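Long-range contacts in alpha-(N-acetylaminomethylene)succinic acid hydrolase (Mesorhizobium loti, PDB 3KXP), which catalyses the last step of vitamin B6 degradation, hydrolysing (E)-2-(acetamidomethylene)succinate to succinic semialdehyde, acetate, ammonia and carbon dioxide: residues H47-R51 with V62-G66; L91-F95 with T309-D313; D101-H105 with D119-D123; A164-Y170 with L247-Y251. The contacts are given in a common frame with arbitrary orientation. Residues are numbered along the deposited sequence.

Contact 1 of 4, residues H47-R51 with V62-G66; sequences HFISR and VREKG
Residues 49-51 and 62-65 pair as antiparallel strands of a β-hairpin, their short axes 146° apart in direction and 4.8 Å at closest approach. His47, the first modelled residue, places CB 3.6 Å from Lys65 NZ. Phe48 enters extended backbone geometry (phi/psi -93/135); with chi1 m, its ring receives the aliphatic part of the Lys65 chain (t, t, t, p) in a CH-pi contact, Lys65 CD lying 3.8 Å from the Phe48 ring centroid. Ile49 faces Glu64 as a hydrogen-bonded pair: Ile49 N to Glu64 O is 3.1 Å and Glu64 N to Ile49 O 3.0 Å. Ser50 and Arg63 follow as a non-hydrogen-bonded pair, CA to CA 4.5 Å, their side chains on the same face. Arg51 closes the ladder opposite Val62 (Arg51 N to Val62 O 3.1 Å, Val62 N to Arg51 O 3.0 Å). Its side chain, chi1 p and then t, t, runs diagonally across the Ile49 face, so that Arg51 NE meets Glu64 OE2 in a 2.6 Å salt bridge. The hairpin forms one edge of the central sheet within this chain: strand 59-65 pairs onward with strand 96-100, Phe48 packs on helix 85-89, and Arg63 reaches Ser81 and Glu85.

Contact 2 of 4, residues L91-F95 with T309-D313; sequences LSDRF and TNFID
Helix 301-313 supplies the second partner here, its turn 309-313 facing the irregular segment 91-95, which bends back through Phe95 N to Leu91 O at 2.9 Å. The backbones stay well apart, the closest CA atoms being those of Leu91 and Thr309 at 8.9 Å, so side chains alone bridge the gap. Thr309, chi1 p, offers its methyl: Thr309 CG2 lies 4.1 Å from both Leu91 CD2 and Arg94 NH1, while its hydroxyl bonds back to Lys306 O in its own helix. Three residues on, Ile312 (chi1 p, chi2 t) points straight across and sets CD1 3.4 Å from Phe95 CZ; both side chains also rest on Met71 and Ile137 of the central sheet. Asp313, chi1 m, swings its carboxylate toward Arg94, whose m, t, p chain brings NH2 to a very short 2.4 Å from Asp313 OD1. The chemistry is thus layered: an apolar pairing over the sheet and, beside it, a salt bridge at the surface that ties the C-terminal helix to the loop before strand 96-100.

Contact 3 of 4, residues D101-H105 with D119-D123; sequences DQRGH and DYADD
Three side chains, those of Arg103, Tyr120 and Asp123, carry most of this buried contact between the loop after strand 96-100 and helix 117-131. Arg103 occupies the second position of a type II turn from Gln102 to His105 (phi/psi -46/137), closed by His105 N to Gln102 O at 2.8 Å. Its p, t, p chain leads to Asp123: Arg103 NE to Asp123 OD1 is 2.6 Å and Arg103 NH1 to Asp123 OD2 2.8 Å, a two-pronged salt bridge. Asp123 OD2 has a second cationic partner in Arg57. Tyr120, chi1 m, lays its ring against the arginine stem in a CH-pi contact, with Arg103 CG 3.9 Å from the Tyr120 ring centroid. At the ring edge lie Gln102 CB, 3.8 Å from Tyr120 CE2, and His105 CE1, 3.4 Å from Tyr120 OH; that hydroxyl bonds to Thr239. One water donates to Gln102 OE1 (2.9 Å) and Tyr120 O (3.0 Å), and another links Arg103 N (2.7 Å) to Asp123 OD1 (2.8 Å); Gln102 OE1 also accepts from Asn147. Within the turn, His105 ND1 donates to Arg103 O at 2.8 Å. This is the first half of a β-α-β crossover of the α/β-hydrolase fold, from strand 96-100 through helix 117-131 toward strand 136-141, and its loop borders the active-site region: His105 lies about 4 Å, side chain to side chain, from the chloride-binding residues Ile77 and Leu143.

Contact 4 of 4, residues A164-Y170 with L247-Y251; sequences AIDFTPY and LVPAY
The bump at the heart of this contact is Pro169, which fills a hollow formed by Leu247, just before helix 248-253, and by Val248 and the Tyr251 ring within it. Its CD lies over the Tyr251 ring face, 3.8 Å from the ring centroid in a CH-pi contact, while Pro169 CG is 3.4 Å from Tyr251 CD1 and Pro169 CB 4.0 Å from Leu247 CB and 3.9 Å from Val248 CG2. Leu247, chi1 t and chi2 p, pushes CD2 to 3.4 Å from Phe167 CD1, at the edge of that ring; Tyr170 CZ in turn meets Val248 CG2 at 3.9 Å. Tyr251, chi1 m, runs deep under the extended 167-169 backbone, and its OH donates to Phe167 O at 2.6 Å. One water accepts from Tyr170 N (3.2 Å) and Leu247 N (3.0 Å). Asp166, of the inferred catalytic triad, points away from the helix, bonding His294. Strand 159-165 lies between strands 136-141 and 258-263; helix 143-154 touches Ala164 and Leu247, and helix 271-280 packs on Pro169 and Tyr170.

The four contacts spread over one α/β-hydrolase subunit. Contacts 1 and 4 both reach the central sheet yet lie on opposite sides of the chain's centre, 29 Å apart between their centres. Contacts 1 and 2 touch, Lys65 CG lying 3.6 Å from Ser92 OG, although their centres are 17 Å apart. Contacts 3 and 4 are nested in the loop that contact 2 closes. These two approach the active site: contact 4 holds Asp166 and brings the Phe167 side chain about 4 Å from that of Ser142, the inferred nucleophile, whereas contact 3 approaches the chloride site through His105. The nearest atoms of contacts 3 and 4 are about 9 Å apart. At contact 2, Asn310 also bonds Asp283 of the second subunit.

Contact 1 of 4, residues H47-R51 with V62-G66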
loop_
_atom_site.group_PDB
_atom_site.type_symbol
_atom_site.label_atom_id
_atom_site.label_comp_id
_atom_site.label_asym_id
_atom_site.label_seq_id
_atom_site.Cartn_x
_atom_site.Cartn_y
_atom_site.Cartn_z
ATOM N N HIS A 47 -27.872 -7.658 -12.457
ATOM C CA HIS A 47 -27.638 -6.312 -11.858
ATOM C C HIS A 47 -26.765 -5.436 -12.748
ATOM O O HIS A 47 -26.915 -4.215 -12.761
ATOM C CB HIS A 47 -26.984 -6.447 -10.478
ATOM C CG HIS A 47 -27.910 -6.959 -9.418
ATOM N ND1 HIS A 47 -29.090 -6.325 -9.092
ATOM C CD2 HIS A 47 -27.828 -8.042 -8.609
ATOM C CE1 HIS A 47 -29.696 -6.996 -8.129
ATOM N NE2 HIS A 47 -28.951 -8.042 -7.817
ATOM N N PHE A 48 -25.854 -6.057 -13.489
ATOM C CA PHE A 48 -24.974 -5.308 -14.382
ATOM C C PHE A 48 -25.564 -5.224 -15.777
ATOM O O PHE A 48 -26.047 -6.222 -16.314
ATOM C CB PHE A 48 -23.598 -5.971 -14.492
ATOM C CG PHE A 48 -22.895 -6.139 -13.184
ATOM C CD1 PHE A 48 -23.286 -7.131 -12.291
ATOM C CD2 PHE A 48 -21.847 -5.294 -12.835
ATOM C CE1 PHE A 48 -22.647 -7.277 -11.072
ATOM C CE2 PHE A 48 -21.200 -5.433 -11.616
ATOM C CZ PHE A 48 -21.601 -6.426 -10.732
ATOM N N ILE A 49 -25.521 -4.035 -16.364
ATOM C CA ILE A 49 -26.029 -3.858 -17.710
ATOM C C ILE A 49 -24.825 -3.942 -18.642
ATOM O O ILE A 49 -23.772 -3.365 -18.364
ATOM C CB ILE A 49 -26.757 -2.494 -17.870
ATOM C CG1 ILE A 49 -25.755 -1.334 -17.935
ATOM C CG2 ILE A 49 -27.708 -2.286 -16.690
ATOM C CD1 ILE A 49 -25.200 -1.038 -19.334
ATOM N N SER A 50 -24.974 -4.684 -19.731
ATOM C CA SER A 50 -23.894 -4.845 -20.693
ATOM C C SER A 50 -24.197 -4.008 -21.915
ATOM O O SER A 50 -25.352 -3.883 -22.310
ATOM C CB SER A 50 -23.762 -6.310 -21.109
ATOM O OG SER A 50 -23.538 -7.152 -19.996
ATOM N N ARG A 51 -23.163 -3.424 -22.505
ATOM C CA ARG A 51 -23.341 -2.608 -23.696
ATOM C C ARG A 51 -22.006 -2.414 -24.385
ATOM O O ARG A 51 -20.962 -2.369 -23.738
ATOM C CB ARG A 51 -23.951 -1.244 -23.343
ATOM C CG ARG A 51 -22.983 -0.198 -22.775
ATOM C CD ARG A 51 -23.754 1.010 -22.233
ATOM N NE ARG A 51 -22.900 2.109 -21.778
ATOM C CZ ARG A 51 -22.346 3.016 -22.581
ATOM N NH1 ARG A 51 -22.551 2.961 -23.895
ATOM N NH2 ARG A 51 -21.601 3.992 -22.071
ATOM N N VAL A 62 -18.783 -3.688 -22.233
ATOM C CA VAL A 62 -18.546 -3.436 -20.817
ATOM C C VAL A 62 -19.753 -3.830 -19.971
ATOM O O VAL A 62 -20.854 -3.999 -20.493
ATOM C CB VAL A 62 -18.205 -1.941 -20.558
ATOM C CG1 VAL A 62 -17.014 -1.524 -21.408
ATOM C CG2 VAL A 62 -19.404 -1.062 -20.870
ATOM N N ARG A 63 -19.520 -3.994 -18.671
ATOM C CA ARG A 63 -20.556 -4.359 -17.703
ATOM C C ARG A 63 -20.534 -3.267 -16.639
ATOM O O ARG A 63 -19.516 -3.078 -15.972
ATOM C CB ARG A 63 -20.229 -5.707 -17.056
ATOM C CG ARG A 63 -20.133 -6.860 -18.033
ATOM C CD ARG A 63 -19.602 -8.120 -17.361
ATOM N NE ARG A 63 -19.570 -9.258 -18.278
ATOM C CZ ARG A 63 -20.560 -10.139 -18.424
ATOM N NH1 ARG A 63 -21.673 -10.019 -17.705
ATOM N NH2 ARG A 63 -20.436 -11.144 -19.291
ATOM N N GLU A 64 -21.645 -2.560 -16.476
ATOM C CA GLU A 64 -21.698 -1.467 -15.515
ATOM C C GLU A 64 -22.662 -1.673 -14.364
ATOM O O GLU A 64 -23.653 -2.391 -14.485
ATOM C CB GLU A 64 -22.105 -0.167 -16.205
ATOM C CG GLU A 64 -21.361 0.168 -17.479
ATOM C CD GLU A 64 -21.952 1.398 -18.163
ATOM O OE1 GLU A 64 -22.007 2.469 -17.512
ATOM O OE2 GLU A 64 -22.368 1.292 -19.344
ATOM N N LYS A 65 -22.373 -0.992 -13.260
ATOM C CA LYS A 65 -23.205 -1.039 -12.067
ATOM C C LYS A 65 -22.715 -0.050 -11.015
ATOM O O LYS A 65 -21.523 0.231 -10.918
ATOM C CB LYS A 65 -23.233 -2.449 -11.478
ATOM C CG LYS A 65 -24.122 -2.564 -10.251
ATOM C CD LYS A 65 -24.238 -3.990 -9.755
ATOM C CE LYS A 65 -25.102 -4.035 -8.513
ATOM N NZ LYS A 65 -26.386 -3.330 -8.759
ATOM N N GLY A 66 -23.650 0.483 -10.238
ATOM C CA GLY A 66 -23.305 1.426 -9.191
ATOM C C GLY A 66 -23.169 2.874 -9.621
ATOM O O GLY A 66 -23.455 3.242 -10.761
#

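Contact 2 of 4, residues L91-F95 with T309-D313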
loop_
_atom_site.group_PDB
_atom_site.type_symbol
_atom_site.label_atom_id
_atom_site.label_comp_id
_atom_site.label_asym_id
_atom_site.label_seq_id
_atom_site.Cartn_x
_atom_site.Cartn_y
_atom_site.Cartn_z
ATOM N N LEU A 91 -18.249 -3.242 -4.346
ATOM C CA LEU A 91 -17.794 -1.858 -4.379
ATOM C C LEU A 91 -18.754 -0.926 -5.101
ATOM O O LEU A 91 -18.496 0.275 -5.196
ATOM C CB LEU A 91 -16.417 -1.786 -5.053
ATOM C CG LEU A 91 -15.262 -2.504 -4.345
ATOM C CD1 LEU A 91 -14.127 -2.779 -5.323
ATOM C CD2 LEU A 91 -14.788 -1.663 -3.181
ATOM N N SER A 92 -19.857 -1.486 -5.595
ATOM C CA SER A 92 -20.874 -0.746 -6.351
ATOM C C SER A 92 -21.583 0.395 -5.632
ATOM O O SER A 92 -21.932 1.401 -6.253
ATOM C CB SER A 92 -21.928 -1.713 -6.888
ATOM O OG SER A 92 -21.383 -2.524 -7.910
ATOM N N ASP A 93 -21.810 0.234 -4.334
ATOM C CA ASP A 93 -22.479 1.270 -3.567
ATOM C C ASP A 93 -21.659 2.552 -3.428
ATOM O O ASP A 93 -22.221 3.614 -3.177
ATOM C CB ASP A 93 -22.858 0.734 -2.182
ATOM C CG ASP A 93 -21.862 -0.288 -1.651
ATOM O OD1 ASP A 93 -20.670 0.049 -1.472
ATOM O OD2 ASP A 93 -22.283 -1.441 -1.409
ATOM N N ARG A 94 -20.343 2.462 -3.623
ATOM C CA ARG A 94 -19.459 3.624 -3.482
ATOM C C ARG A 94 -18.775 4.048 -4.779
ATOM O O ARG A 94 -18.296 5.178 -4.889
ATOM C CB ARG A 94 -18.375 3.333 -2.440
ATOM C CG ARG A 94 -18.889 2.822 -1.101
ATOM C CD ARG A 94 -17.806 2.009 -0.399
ATOM N NE ARG A 94 -16.549 2.747 -0.365
ATOM C CZ ARG A 94 -15.360 2.210 -0.119
ATOM N NH1 ARG A 94 -15.233 0.914 0.125
ATOM N NH2 ARG A 94 -14.289 2.982 -0.138
ATOM N N PHE A 95 -18.695 3.138 -5.745
ATOM C CA PHE A 95 -18.065 3.464 -7.020
ATOM C C PHE A 95 -18.890 2.969 -8.203
ATOM O O PHE A 95 -19.715 2.059 -8.075
ATOM C CB PHE A 95 -16.674 2.821 -7.166
ATOM C CG PHE A 95 -15.729 3.096 -6.032
ATOM C CD1 PHE A 95 -15.752 2.310 -4.883
ATOM C CD2 PHE A 95 -14.785 4.113 -6.130
ATOM C CE1 PHE A 95 -14.851 2.529 -3.852
ATOM C CE2 PHE A 95 -13.878 4.342 -5.100
ATOM C CZ PHE A 95 -13.910 3.548 -3.961
ATOM N N THR A 309 -9.574 -2.080 -0.627
ATOM C CA THR A 309 -10.188 -1.073 0.227
ATOM C C THR A 309 -9.137 -0.420 1.119
ATOM O O THR A 309 -9.253 0.753 1.439
ATOM C CB THR A 309 -11.332 -1.663 1.091
ATOM O OG1 THR A 309 -10.838 -2.753 1.879
ATOM C CG2 THR A 309 -12.464 -2.171 0.199
ATOM N N ASN A 310 -8.104 -1.157 1.513
ATOM C CA ASN A 310 -7.060 -0.549 2.342
ATOM C C ASN A 310 -6.325 0.495 1.505
ATOM O O ASN A 310 -5.961 1.566 1.993
ATOM C CB ASN A 310 -6.046 -1.589 2.829
ATOM C CG ASN A 310 -6.571 -2.435 3.977
ATOM O OD1 ASN A 310 -7.390 -1.980 4.781
ATOM N ND2 ASN A 310 -6.080 -3.670 4.071
ATOM N N PHE A 311 -6.135 0.166 0.230
ATOM C CA PHE A 311 -5.431 1.022 -0.719
ATOM C C PHE A 311 -6.136 2.337 -1.017
ATOM O O PHE A 311 -5.628 3.406 -0.688
ATOM C CB PHE A 311 -5.224 0.268 -2.035
ATOM C CG PHE A 311 -4.327 0.977 -3.012
ATOM C CD1 PHE A 311 -4.661 1.034 -4.361
ATOM C CD2 PHE A 311 -3.131 1.553 -2.591
ATOM C CE1 PHE A 311 -3.815 1.652 -5.280
ATOM C CE2 PHE A 311 -2.277 2.172 -3.495
ATOM C CZ PHE A 311 -2.615 2.223 -4.846
ATOM N N ILE A 312 -7.308 2.253 -1.637
ATOM C CA ILE A 312 -8.062 3.443 -2.017
ATOM C C ILE A 312 -8.710 4.254 -0.883
ATOM O O ILE A 312 -8.962 5.449 -1.051
ATOM C CB ILE A 312 -9.148 3.078 -3.062
ATOM C CG1 ILE A 312 -10.081 2.014 -2.486
ATOM C CG2 ILE A 312 -8.485 2.552 -4.339
ATOM C CD1 ILE A 312 -11.170 1.573 -3.423
ATOM N N ASP A 313 -8.964 3.625 0.264
ATOM C CA ASP A 313 -9.594 4.329 1.379
ATOM C C ASP A 313 -8.635 5.004 2.358
ATOM O O ASP A 313 -9.066 5.794 3.195
ATOM C CB ASP A 313 -10.507 3.387 2.172
ATOM C CG ASP A 313 -11.723 2.942 1.381
ATOM O OD1 ASP A 313 -12.090 3.642 0.412
ATOM O OD2 ASP A 313 -12.316 1.900 1.744
#

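Contact 3 of 4, residues D101-H105 with D119-D123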
loop_
_atom_site.group_PDB
_atom_site.type_symbol
_atom_site.label_atom_id
_atom_site.label_comp_id
_atom_site.label_asym_id
_atom_site.label_seq_id
_atom_site.Cartn_x
_atom_site.Cartn_y
_atom_site.Cartn_z
ATOM N N ASP A 101 -14.361 -5.815 -21.492
ATOM C CA ASP A 101 -13.904 -6.934 -22.298
ATOM C C ASP A 101 -12.864 -6.236 -23.152
ATOM O O ASP A 101 -13.186 -5.299 -23.879
ATOM C CB ASP A 101 -15.033 -7.478 -23.176
ATOM C CG ASP A 101 -15.930 -8.440 -22.429
ATOM O OD1 ASP A 101 -16.975 -8.843 -22.984
ATOM O OD2 ASP A 101 -15.577 -8.803 -21.284
ATOM N N GLN A 102 -11.610 -6.649 -23.057
ATOM C CA GLN A 102 -10.605 -5.966 -23.845
ATOM C C GLN A 102 -10.538 -6.498 -25.274
ATOM O O GLN A 102 -11.048 -7.580 -25.568
ATOM C CB GLN A 102 -9.263 -6.051 -23.129
ATOM C CG GLN A 102 -9.346 -5.415 -21.749
ATOM C CD GLN A 102 -8.142 -5.701 -20.895
ATOM O OE1 GLN A 102 -7.184 -4.923 -20.861
ATOM N NE2 GLN A 102 -8.171 -6.836 -20.204
ATOM N N ARG A 103 -9.931 -5.715 -26.161
ATOM C CA ARG A 103 -9.822 -6.099 -27.556
ATOM C C ARG A 103 -9.371 -7.544 -27.723
ATOM O O ARG A 103 -8.468 -8.016 -27.030
ATOM C CB ARG A 103 -8.856 -5.172 -28.293
ATOM C CG ARG A 103 -7.406 -5.294 -27.859
ATOM C CD ARG A 103 -6.526 -4.563 -28.847
ATOM N NE ARG A 103 -6.960 -3.177 -28.999
ATOM C CZ ARG A 103 -6.768 -2.448 -30.091
ATOM N NH1 ARG A 103 -7.198 -1.194 -30.138
ATOM N NH2 ARG A 103 -6.165 -2.978 -31.140
ATOM N N GLY A 104 -10.019 -8.237 -28.655
ATOM C CA GLY A 104 -9.697 -9.626 -28.925
ATOM C C GLY A 104 -10.431 -10.581 -28.000
ATOM O O GLY A 104 -10.401 -11.796 -28.208
ATOM N N HIS A 105 -11.116 -10.036 -26.995
ATOM C CA HIS A 105 -11.819 -10.863 -26.016
ATOM C C HIS A 105 -13.320 -10.602 -25.921
ATOM O O HIS A 105 -13.844 -9.647 -26.492
ATOM C CB HIS A 105 -11.224 -10.653 -24.616
ATOM C CG HIS A 105 -9.741 -10.856 -24.535
ATOM N ND1 HIS A 105 -8.835 -10.013 -25.144
ATOM C CD2 HIS A 105 -9.006 -11.779 -23.867
ATOM C CE1 HIS A 105 -7.607 -10.403 -24.851
ATOM N NE2 HIS A 105 -7.683 -11.472 -24.078
ATOM N N ASP A 119 -1.366 -0.578 -27.642
ATOM C CA ASP A 119 -2.697 -0.774 -28.204
ATOM C C ASP A 119 -3.723 -0.869 -27.086
ATOM O O ASP A 119 -4.689 -0.111 -27.074
ATOM C CB ASP A 119 -2.733 -2.038 -29.067
ATOM C CG ASP A 119 -1.764 -1.966 -30.235
ATOM O OD1 ASP A 119 -1.866 -0.994 -31.018
ATOM O OD2 ASP A 119 -0.904 -2.869 -30.372
ATOM N N TYR A 120 -3.510 -1.780 -26.138
ATOM C CA TYR A 120 -4.444 -1.934 -25.023
ATOM C C TYR A 120 -4.486 -0.690 -24.137
ATOM O O TYR A 120 -5.539 -0.344 -23.578
ATOM C CB TYR A 120 -4.069 -3.129 -24.138
ATOM C CG TYR A 120 -4.384 -4.499 -24.692
ATOM C CD1 TYR A 120 -3.440 -5.204 -25.436
ATOM C CD2 TYR A 120 -5.607 -5.114 -24.421
ATOM C CE1 TYR A 120 -3.700 -6.495 -25.892
ATOM C CE2 TYR A 120 -5.879 -6.403 -24.871
ATOM C CZ TYR A 120 -4.921 -7.088 -25.607
ATOM O OH TYR A 120 -5.189 -8.358 -26.074
ATOM N N ALA A 121 -3.336 -0.036 -23.989
ATOM C CA ALA A 121 -3.243 1.163 -23.159
ATOM C C ALA A 121 -4.059 2.314 -23.755
ATOM O O ALA A 121 -4.778 3.017 -23.037
ATOM C CB ALA A 121 -1.778 1.577 -22.996
ATOM N N ASP A 122 -3.948 2.505 -25.068
ATOM C CA ASP A 122 -4.696 3.564 -25.723
ATOM C C ASP A 122 -6.192 3.268 -25.635
ATOM O O ASP A 122 -7.006 4.195 -25.554
ATOM C CB ASP A 122 -4.267 3.719 -27.189
ATOM C CG ASP A 122 -2.825 4.204 -27.333
ATOM O OD1 ASP A 122 -2.318 4.874 -26.406
ATOM O OD2 ASP A 122 -2.201 3.924 -28.379
ATOM N N ASP A 123 -6.559 1.987 -25.642
ATOM C CA ASP A 123 -7.972 1.622 -25.531
ATOM C C ASP A 123 -8.536 2.134 -24.218
ATOM O O ASP A 123 -9.672 2.594 -24.161
ATOM C CB ASP A 123 -8.163 0.105 -25.575
ATOM C CG ASP A 123 -8.118 -0.453 -26.976
ATOM O OD1 ASP A 123 -8.042 -1.691 -27.106
ATOM O OD2 ASP A 123 -8.162 0.336 -27.944
HETATM O O HOH W 1 -7.338 -2.562 -22.571
HETATM O O HOH W 2 -8.939 -3.432 -25.068
#

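Contact 4 of 4, residues A164-Y170 with L247-Y251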
loop_
_atom_site.group_PDB
_atom_site.type_symbol
_atom_site.label_atom_id
_atom_site.label_comp_id
_atom_site.label_asym_id
_atom_site.label_seq_id
_atom_site.Cartn_x
_atom_site.Cartn_y
_atom_site.Cartn_z
ATOM N N ALA A 164 -2.431 -3.277 -9.609
ATOM C CA ALA A 164 -1.829 -4.223 -10.543
ATOM C C ALA A 164 -1.731 -5.636 -9.957
ATOM O O ALA A 164 -0.771 -5.965 -9.258
ATOM C CB ALA A 164 -0.445 -3.731 -10.946
ATOM N N ILE A 165 -2.713 -6.474 -10.268
ATOM C CA ILE A 165 -2.743 -7.841 -9.756
ATOM C C ILE A 165 -1.981 -8.871 -10.590
ATOM O O ILE A 165 -2.428 -9.277 -11.661
ATOM C CB ILE A 165 -4.201 -8.348 -9.611
ATOM C CG1 ILE A 165 -5.000 -7.399 -8.707
ATOM C CG2 ILE A 165 -4.203 -9.768 -9.046
ATOM C CD1 ILE A 165 -6.453 -7.828 -8.493
ATOM N N ASP A 166 -0.828 -9.279 -10.074
ATOM C CA ASP A 166 0.032 -10.304 -10.663
ATOM C C ASP A 166 0.673 -10.113 -12.036
ATOM O O ASP A 166 0.528 -10.970 -12.917
ATOM C CB ASP A 166 -0.692 -11.652 -10.644
ATOM C CG ASP A 166 0.192 -12.775 -10.122
ATOM O OD1 ASP A 166 0.593 -12.702 -8.941
ATOM O OD2 ASP A 166 0.500 -13.720 -10.881
ATOM N N PHE A 167 1.376 -8.997 -12.215
ATOM C CA PHE A 167 2.095 -8.740 -13.452
ATOM C C PHE A 167 3.023 -7.564 -13.270
ATOM O O PHE A 167 2.606 -6.406 -13.269
ATOM C CB PHE A 167 1.165 -8.485 -14.641
ATOM C CG PHE A 167 1.828 -8.746 -15.973
ATOM C CD1 PHE A 167 2.838 -7.911 -16.438
ATOM C CD2 PHE A 167 1.507 -9.877 -16.711
ATOM C CE1 PHE A 167 3.528 -8.203 -17.622
ATOM C CE2 PHE A 167 2.187 -10.182 -17.897
ATOM C CZ PHE A 167 3.204 -9.341 -18.351
ATOM N N THR A 168 4.299 -7.881 -13.141
ATOM C CA THR A 168 5.333 -6.889 -12.913
ATOM C C THR A 168 6.407 -7.032 -13.985
ATOM O O THR A 168 6.321 -7.902 -14.852
ATOM C CB THR A 168 6.008 -7.152 -11.561
ATOM O OG1 THR A 168 6.638 -8.442 -11.608
ATOM C CG2 THR A 168 4.980 -7.133 -10.420
ATOM N N PRO A 169 7.431 -6.174 -13.943
ATOM C CA PRO A 169 8.481 -6.310 -14.951
ATOM C C PRO A 169 9.343 -7.470 -14.460
ATOM O O PRO A 169 9.053 -8.051 -13.411
ATOM C CB PRO A 169 9.237 -4.980 -14.860
ATOM C CG PRO A 169 8.287 -4.043 -14.131
ATOM C CD PRO A 169 7.626 -4.955 -13.141
ATOM N N TYR A 170 10.383 -7.811 -15.213
ATOM C CA TYR A 170 11.312 -8.870 -14.826
ATOM C C TYR A 170 10.799 -10.311 -14.821
ATOM O O TYR A 170 11.480 -11.200 -14.311
ATOM C CB TYR A 170 11.900 -8.566 -13.446
ATOM C CG TYR A 170 12.465 -7.177 -13.303
ATOM C CD1 TYR A 170 11.852 -6.235 -12.471
ATOM C CD2 TYR A 170 13.611 -6.793 -14.007
ATOM C CE1 TYR A 170 12.371 -4.940 -12.345
ATOM C CE2 TYR A 170 14.139 -5.503 -13.888
ATOM C CZ TYR A 170 13.514 -4.582 -13.059
ATOM O OH TYR A 170 14.024 -3.305 -12.965
ATOM N N LEU A 247 8.642 -4.157 -19.511
ATOM C CA LEU A 247 7.676 -3.409 -18.722
ATOM C C LEU A 247 8.342 -2.449 -17.727
ATOM O O LEU A 247 7.658 -1.729 -16.995
ATOM C CB LEU A 247 6.769 -4.399 -17.977
ATOM C CG LEU A 247 5.448 -3.863 -17.423
ATOM C CD1 LEU A 247 4.659 -3.179 -18.538
ATOM C CD2 LEU A 247 4.650 -5.008 -16.818
ATOM N N VAL A 248 9.673 -2.436 -17.712
ATOM C CA VAL A 248 10.436 -1.581 -16.801
ATOM C C VAL A 248 10.109 -0.089 -16.941
ATOM O O VAL A 248 9.848 0.589 -15.945
ATOM C CB VAL A 248 11.967 -1.803 -16.986
ATOM C CG1 VAL A 248 12.761 -0.777 -16.189
ATOM C CG2 VAL A 248 12.339 -3.201 -16.531
ATOM N N PRO A 249 10.120 0.444 -18.176
ATOM C CA PRO A 249 9.810 1.871 -18.370
ATOM C C PRO A 249 8.467 2.271 -17.757
ATOM O O PRO A 249 8.350 3.319 -17.122
ATOM C CB PRO A 249 9.815 2.018 -19.888
ATOM C CG PRO A 249 10.856 1.015 -20.310
ATOM C CD PRO A 249 10.514 -0.187 -19.449
ATOM N N ALA A 250 7.457 1.422 -17.940
ATOM C CA ALA A 250 6.126 1.687 -17.405
ATOM C C ALA A 250 6.103 1.755 -15.872
ATOM O O ALA A 250 5.463 2.633 -15.299
ATOM C CB ALA A 250 5.149 0.633 -17.899
ATOM N N TYR A 251 6.777 0.833 -15.197
ATOM C CA TYR A 251 6.791 0.895 -13.736
ATOM C C TYR A 251 7.725 2.000 -13.257
ATOM O O TYR A 251 7.462 2.652 -12.254
ATOM C CB TYR A 251 7.218 -0.441 -13.122
ATOM C CG TYR A 251 6.070 -1.388 -12.847
ATOM C CD1 TYR A 251 5.465 -2.107 -13.876
ATOM C CD2 TYR A 251 5.610 -1.588 -11.547
ATOM C CE1 TYR A 251 4.435 -3.014 -13.614
ATOM C CE2 TYR A 251 4.583 -2.488 -11.273
ATOM C CZ TYR A 251 4.003 -3.201 -12.310
ATOM O OH TYR A 251 3.021 -4.126 -12.033
HETATM O O HOH W 3 9.737 -6.608 -18.161
#